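PilZ domain-containing protein (Legionella pneumophila subsp. pneumophila, PDB 4Q63) is of unknown function but may bind the second messenger cyclic di-GMP. Local coordinates at residues L54-F59 with F89-R94. Residues are numbered along the deposited sequence; the frame is centred on the assembly and turned at random.
Sequences LQIHNF and FLVLKR. With CD (cadmium ion), chain D.
V91 lays its CG2 methyl over one face of the F59 ring in one of the two modelled conformers of F59, a provisional CH-pi contact: the methyl carbon is 3.6 Å from the ring centroid and only 19° off the ring normal. It is displaced toward the rim, at CD2 and CE2, with V91 CG2 to F59 CE2 at 3.5 Å. In this conformer CG lies anti to the backbone N (chi1 -164°), which carries the ring on toward V91.

The other branch of V91 serves the apolar packing, V91 CG1 lying 3.8 Å from I56 CD1. That same CD1, at the end of an extended isoleucine chain (chi2 175°), approaches L92 CD2 at 4.1 Å, the two side chains crossing at about a right angle. A type II' turn, closed by F59 N to I56 O (2.9 Å), pairs I56 with F59, and both CB bonds point toward the helix.

Metal coordination adds a polar link: H57 ND1 and E98 OE2 bind a cadmium ion, probably from crystallisation, while R94 NE hydrogen-bonds E98 OE1 as a second-shell contact.

The contact packs C-terminal helix 82-100 against the curled antiparallel sheet of this PilZ-like domain, at the turn end of hairpin 49-56/59-71; I56 also touches L95, and L92 touches I32 of strand 25-33.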
ATOM      1  N   LEU A  54      -3.366  -2.812  -5.490  1.00 33.83           N
ATOM      2  CA  LEU A  54      -3.595  -1.424  -5.109  1.00 35.46           C
ATOM      3  C   LEU A  54      -4.407  -0.709  -6.161  1.00 37.81           C
ATOM      4  O   LEU A  54      -4.131  -0.820  -7.367  1.00 36.93           O
ATOM      5  CB  LEU A  54      -2.249  -0.728  -4.966  1.00 43.37           C
ATOM      6  CG  LEU A  54      -2.019   0.265  -3.843  1.00 54.99           C
ATOM      7  CD1 LEU A  54      -2.249  -0.403  -2.501  1.00 51.49           C
ATOM      8  CD2 LEU A  54      -0.604   0.771  -3.982  1.00 55.66           C
ATOM      9  N   GLN A  55      -5.428   0.017  -5.714  1.00 40.28           N
ATOM     10  CA  GLN A  55      -6.188   0.876  -6.598  1.00 40.47           C
ATOM     11  C   GLN A  55      -6.197   2.317  -6.104  1.00 42.78           C
ATOM     12  O   GLN A  55      -6.563   2.615  -4.946  1.00 41.84           O
ATOM     13  CB  GLN A  55      -7.618   0.369  -6.776  1.00 45.37           C
ATOM     14  CG  GLN A  55      -8.421   1.231  -7.748  1.00 53.39           C
ATOM     15  CD  GLN A  55      -9.693   0.557  -8.213  1.00 62.00           C
ATOM     16  OE1 GLN A  55     -10.341   1.005  -9.164  1.00 64.99           O
ATOM     17  NE2 GLN A  55     -10.061  -0.533  -7.545  1.00 64.90           N
ATOM     18  N   ILE A  56      -5.769   3.214  -6.984  1.00 37.36           N
ATOM     19  CA  ILE A  56      -5.710   4.633  -6.661  1.00 39.72           C
ATOM     20  C   ILE A  56      -6.368   5.379  -7.793  1.00 43.81           C
ATOM     21  O   ILE A  56      -5.798   5.490  -8.882  1.00 39.60           O
ATOM     22  CB  ILE A  56      -4.258   5.126  -6.516  1.00 40.58           C
ATOM     23  CG1 ILE A  56      -3.528   4.315  -5.442  1.00 48.51           C
ATOM     24  CG2 ILE A  56      -4.239   6.626  -6.233  1.00 43.10           C
ATOM     25  CD1 ILE A  56      -2.058   4.651  -5.296  1.00 51.64           C
ATOM     26  N   HIS A  57      -7.579   5.867  -7.533  1.00 39.06           N
ATOM     27  CA  HIS A  57      -8.402   6.472  -8.559  1.00 42.37           C
ATOM     28  C   HIS A  57      -8.535   5.513  -9.752  1.00 43.35           C
ATOM     29  O   HIS A  57      -9.038   4.411  -9.575  1.00 42.77           O
ATOM     30  CB  HIS A  57      -7.880   7.864  -8.912  1.00 43.09           C
ATOM     31  CG  HIS A  57      -8.187   8.887  -7.864  1.00 50.40           C
ATOM     32  ND1 HIS A  57      -7.541  10.100  -7.788  1.00 45.86           N
ATOM     33  CD2 HIS A  57      -9.083   8.880  -6.848  1.00 48.82           C
ATOM     34  CE1 HIS A  57      -8.027  10.801  -6.781  1.00 52.91           C
ATOM     35  NE2 HIS A  57      -8.968  10.084  -6.193  1.00 49.97           N
ATOM     36  N   ASN A  58      -8.082   5.896 -10.941  1.00 42.81           N
ATOM     37  CA  ASN A  58      -8.179   4.977 -12.083  1.00 44.63           C
ATOM     38  C   ASN A  58      -6.977   4.041 -12.281  1.00 45.64           C
ATOM     39  O   ASN A  58      -6.959   3.243 -13.211  1.00 48.10           O
ATOM     40  CB  ASN A  58      -8.443   5.739 -13.369  1.00 46.67           C
ATOM     41  CG  ASN A  58      -9.752   6.507 -13.329  1.00 49.47           C
ATOM     42  OD1 ASN A  58     -10.731   6.057 -12.722  1.00 50.23           O
ATOM     43  ND2 ASN A  58      -9.762   7.678 -13.940  1.00 51.52           N
ATOM     44  N   PHE A  59      -5.986   4.130 -11.400  0.50 40.18           N
ATOM     45  CA  PHE A  59      -4.768   3.334 -11.544  0.50 39.35           C
ATOM     46  C   PHE A  59      -4.772   2.081 -10.666  0.50 39.84           C
ATOM     47  O   PHE A  59      -4.942   2.157  -9.445  0.50 34.57           O
ATOM     48  CB  PHE A  59      -3.532   4.183 -11.219  0.50 40.85           C
ATOM     49  CG  PHE A  59      -2.241   3.576 -11.696  0.50 46.75           C
ATOM     50  CD1 PHE A  59      -1.812   3.780 -12.998  0.50 48.75           C
ATOM     51  CD2 PHE A  59      -1.463   2.805 -10.851  0.50 49.20           C
ATOM     52  CE1 PHE A  59      -0.631   3.225 -13.451  0.50 52.04           C
ATOM     53  CE2 PHE A  59      -0.272   2.241 -11.302  0.50 49.62           C
ATOM     54  CZ  PHE A  59       0.140   2.455 -12.603  0.50 50.10           C
ATOM     55  N   PHE A  89       5.830   5.043  -7.052  1.00 41.94           N
ATOM     56  CA  PHE A  89       6.336   6.368  -6.748  1.00 43.47           C
ATOM     57  C   PHE A  89       5.697   7.440  -7.623  1.00 42.95           C
ATOM     58  O   PHE A  89       5.269   8.479  -7.126  1.00 46.60           O
ATOM     59  CB  PHE A  89       7.851   6.404  -6.934  1.00 45.86           C
ATOM     60  CG  PHE A  89       8.437   7.784  -6.825  1.00 53.84           C
ATOM     61  CD1 PHE A  89       8.668   8.355  -5.587  1.00 56.80           C
ATOM     62  CD2 PHE A  89       8.743   8.514  -7.962  1.00 62.22           C
ATOM     63  CE1 PHE A  89       9.207   9.628  -5.484  1.00 62.80           C
ATOM     64  CE2 PHE A  89       9.282   9.789  -7.865  1.00 68.12           C
ATOM     65  CZ  PHE A  89       9.514  10.343  -6.624  1.00 66.41           C
ATOM     66  N   LEU A  90       5.638   7.184  -8.923  1.00 46.73           N
ATOM     67  CA  LEU A  90       5.085   8.155  -9.862  1.00 50.44           C
ATOM     68  C   LEU A  90       3.590   8.390  -9.659  1.00 47.47           C
ATOM     69  O   LEU A  90       3.100   9.498  -9.857  1.00 45.81           O
ATOM     70  CB  LEU A  90       5.366   7.719 -11.295  1.00 55.53           C
ATOM     71  CG  LEU A  90       6.851   7.737 -11.662  1.00 60.16           C
ATOM     72  CD1 LEU A  90       7.056   7.368 -13.118  1.00 63.78           C
ATOM     73  CD2 LEU A  90       7.450   9.108 -11.371  1.00 65.65           C
ATOM     74  N   VAL A  91       2.867   7.345  -9.262  1.00 44.13           N
ATOM     75  CA  VAL A  91       1.432   7.459  -9.014  1.00 43.30           C
ATOM     76  C   VAL A  91       1.202   8.271  -7.735  1.00 38.60           C
ATOM     77  O   VAL A  91       0.332   9.141  -7.675  1.00 41.91           O
ATOM     78  CB  VAL A  91       0.775   6.065  -8.883  1.00 48.53           C
ATOM     79  CG1 VAL A  91      -0.709   6.196  -8.529  1.00 49.43           C
ATOM     80  CG2 VAL A  91       0.945   5.283 -10.172  1.00 54.81           C
ATOM     81  N   LEU A  92       1.994   7.983  -6.719  1.00 40.40           N
ATOM     82  CA  LEU A  92       1.927   8.720  -5.461  1.00 39.58           C
ATOM     83  C   LEU A  92       2.312  10.180  -5.623  1.00 44.10           C
ATOM     84  O   LEU A  92       1.727  11.050  -4.985  1.00 48.52           O
ATOM     85  CB  LEU A  92       2.822   8.061  -4.413  1.00 38.87           C
ATOM     86  CG  LEU A  92       2.324   6.685  -3.977  1.00 41.42           C
ATOM     87  CD1 LEU A  92       3.303   6.084  -2.985  1.00 33.84           C
ATOM     88  CD2 LEU A  92       0.899   6.752  -3.401  1.00 41.19           C
ATOM     89  N   LYS A  93       3.294  10.452  -6.480  1.00 46.94           N
ATOM     90  CA  LYS A  93       3.704  11.827  -6.752  1.00 48.87           C
ATOM     91  C   LYS A  93       2.595  12.580  -7.484  1.00 51.54           C
ATOM     92  O   LYS A  93       2.425  13.799  -7.316  1.00 52.07           O
ATOM     93  CB  LYS A  93       4.992  11.855  -7.577  1.00 50.67           C
ATOM     94  CG  LYS A  93       5.491  13.262  -7.896  1.00 59.49           C
ATOM     95  CD  LYS A  93       6.684  13.231  -8.836  0.86 63.90           C
ATOM     96  CE  LYS A  93       7.044  14.634  -9.307  0.73 72.02           C
ATOM     97  NZ  LYS A  93       8.094  14.613 -10.361  0.71 76.39           N
ATOM     98  N   ARG A  94       1.841  11.860  -8.307  1.00 49.31           N
ATOM     99  CA  ARG A  94       0.704  12.476  -8.973  1.00 54.14           C
ATOM    100  C   ARG A  94      -0.387  12.770  -7.944  1.00 46.93           C
ATOM    101  O   ARG A  94      -0.909  13.877  -7.892  1.00 52.62           O
ATOM    102  CB  ARG A  94       0.166  11.592 -10.100  1.00 52.25           C
ATOM    103  CG  ARG A  94      -1.119  12.123 -10.722  1.00 58.94           C
ATOM    104  CD  ARG A  94      -1.695  11.165 -11.751  1.00 65.16           C
ATOM    105  NE  ARG A  94      -3.090  11.483 -12.060  1.00 70.36           N
ATOM    106  CZ  ARG A  94      -3.610  11.495 -13.284  1.00 81.54           C
ATOM    107  NH1 ARG A  94      -2.850  11.211 -14.330  1.00 88.44           N
ATOM    108  NH2 ARG A  94      -4.890  11.799 -13.464  1.00 84.58           N
TER
HETATM  109 CD    CD D 203      -5.982  11.041  -9.332  1.00 45.54          CD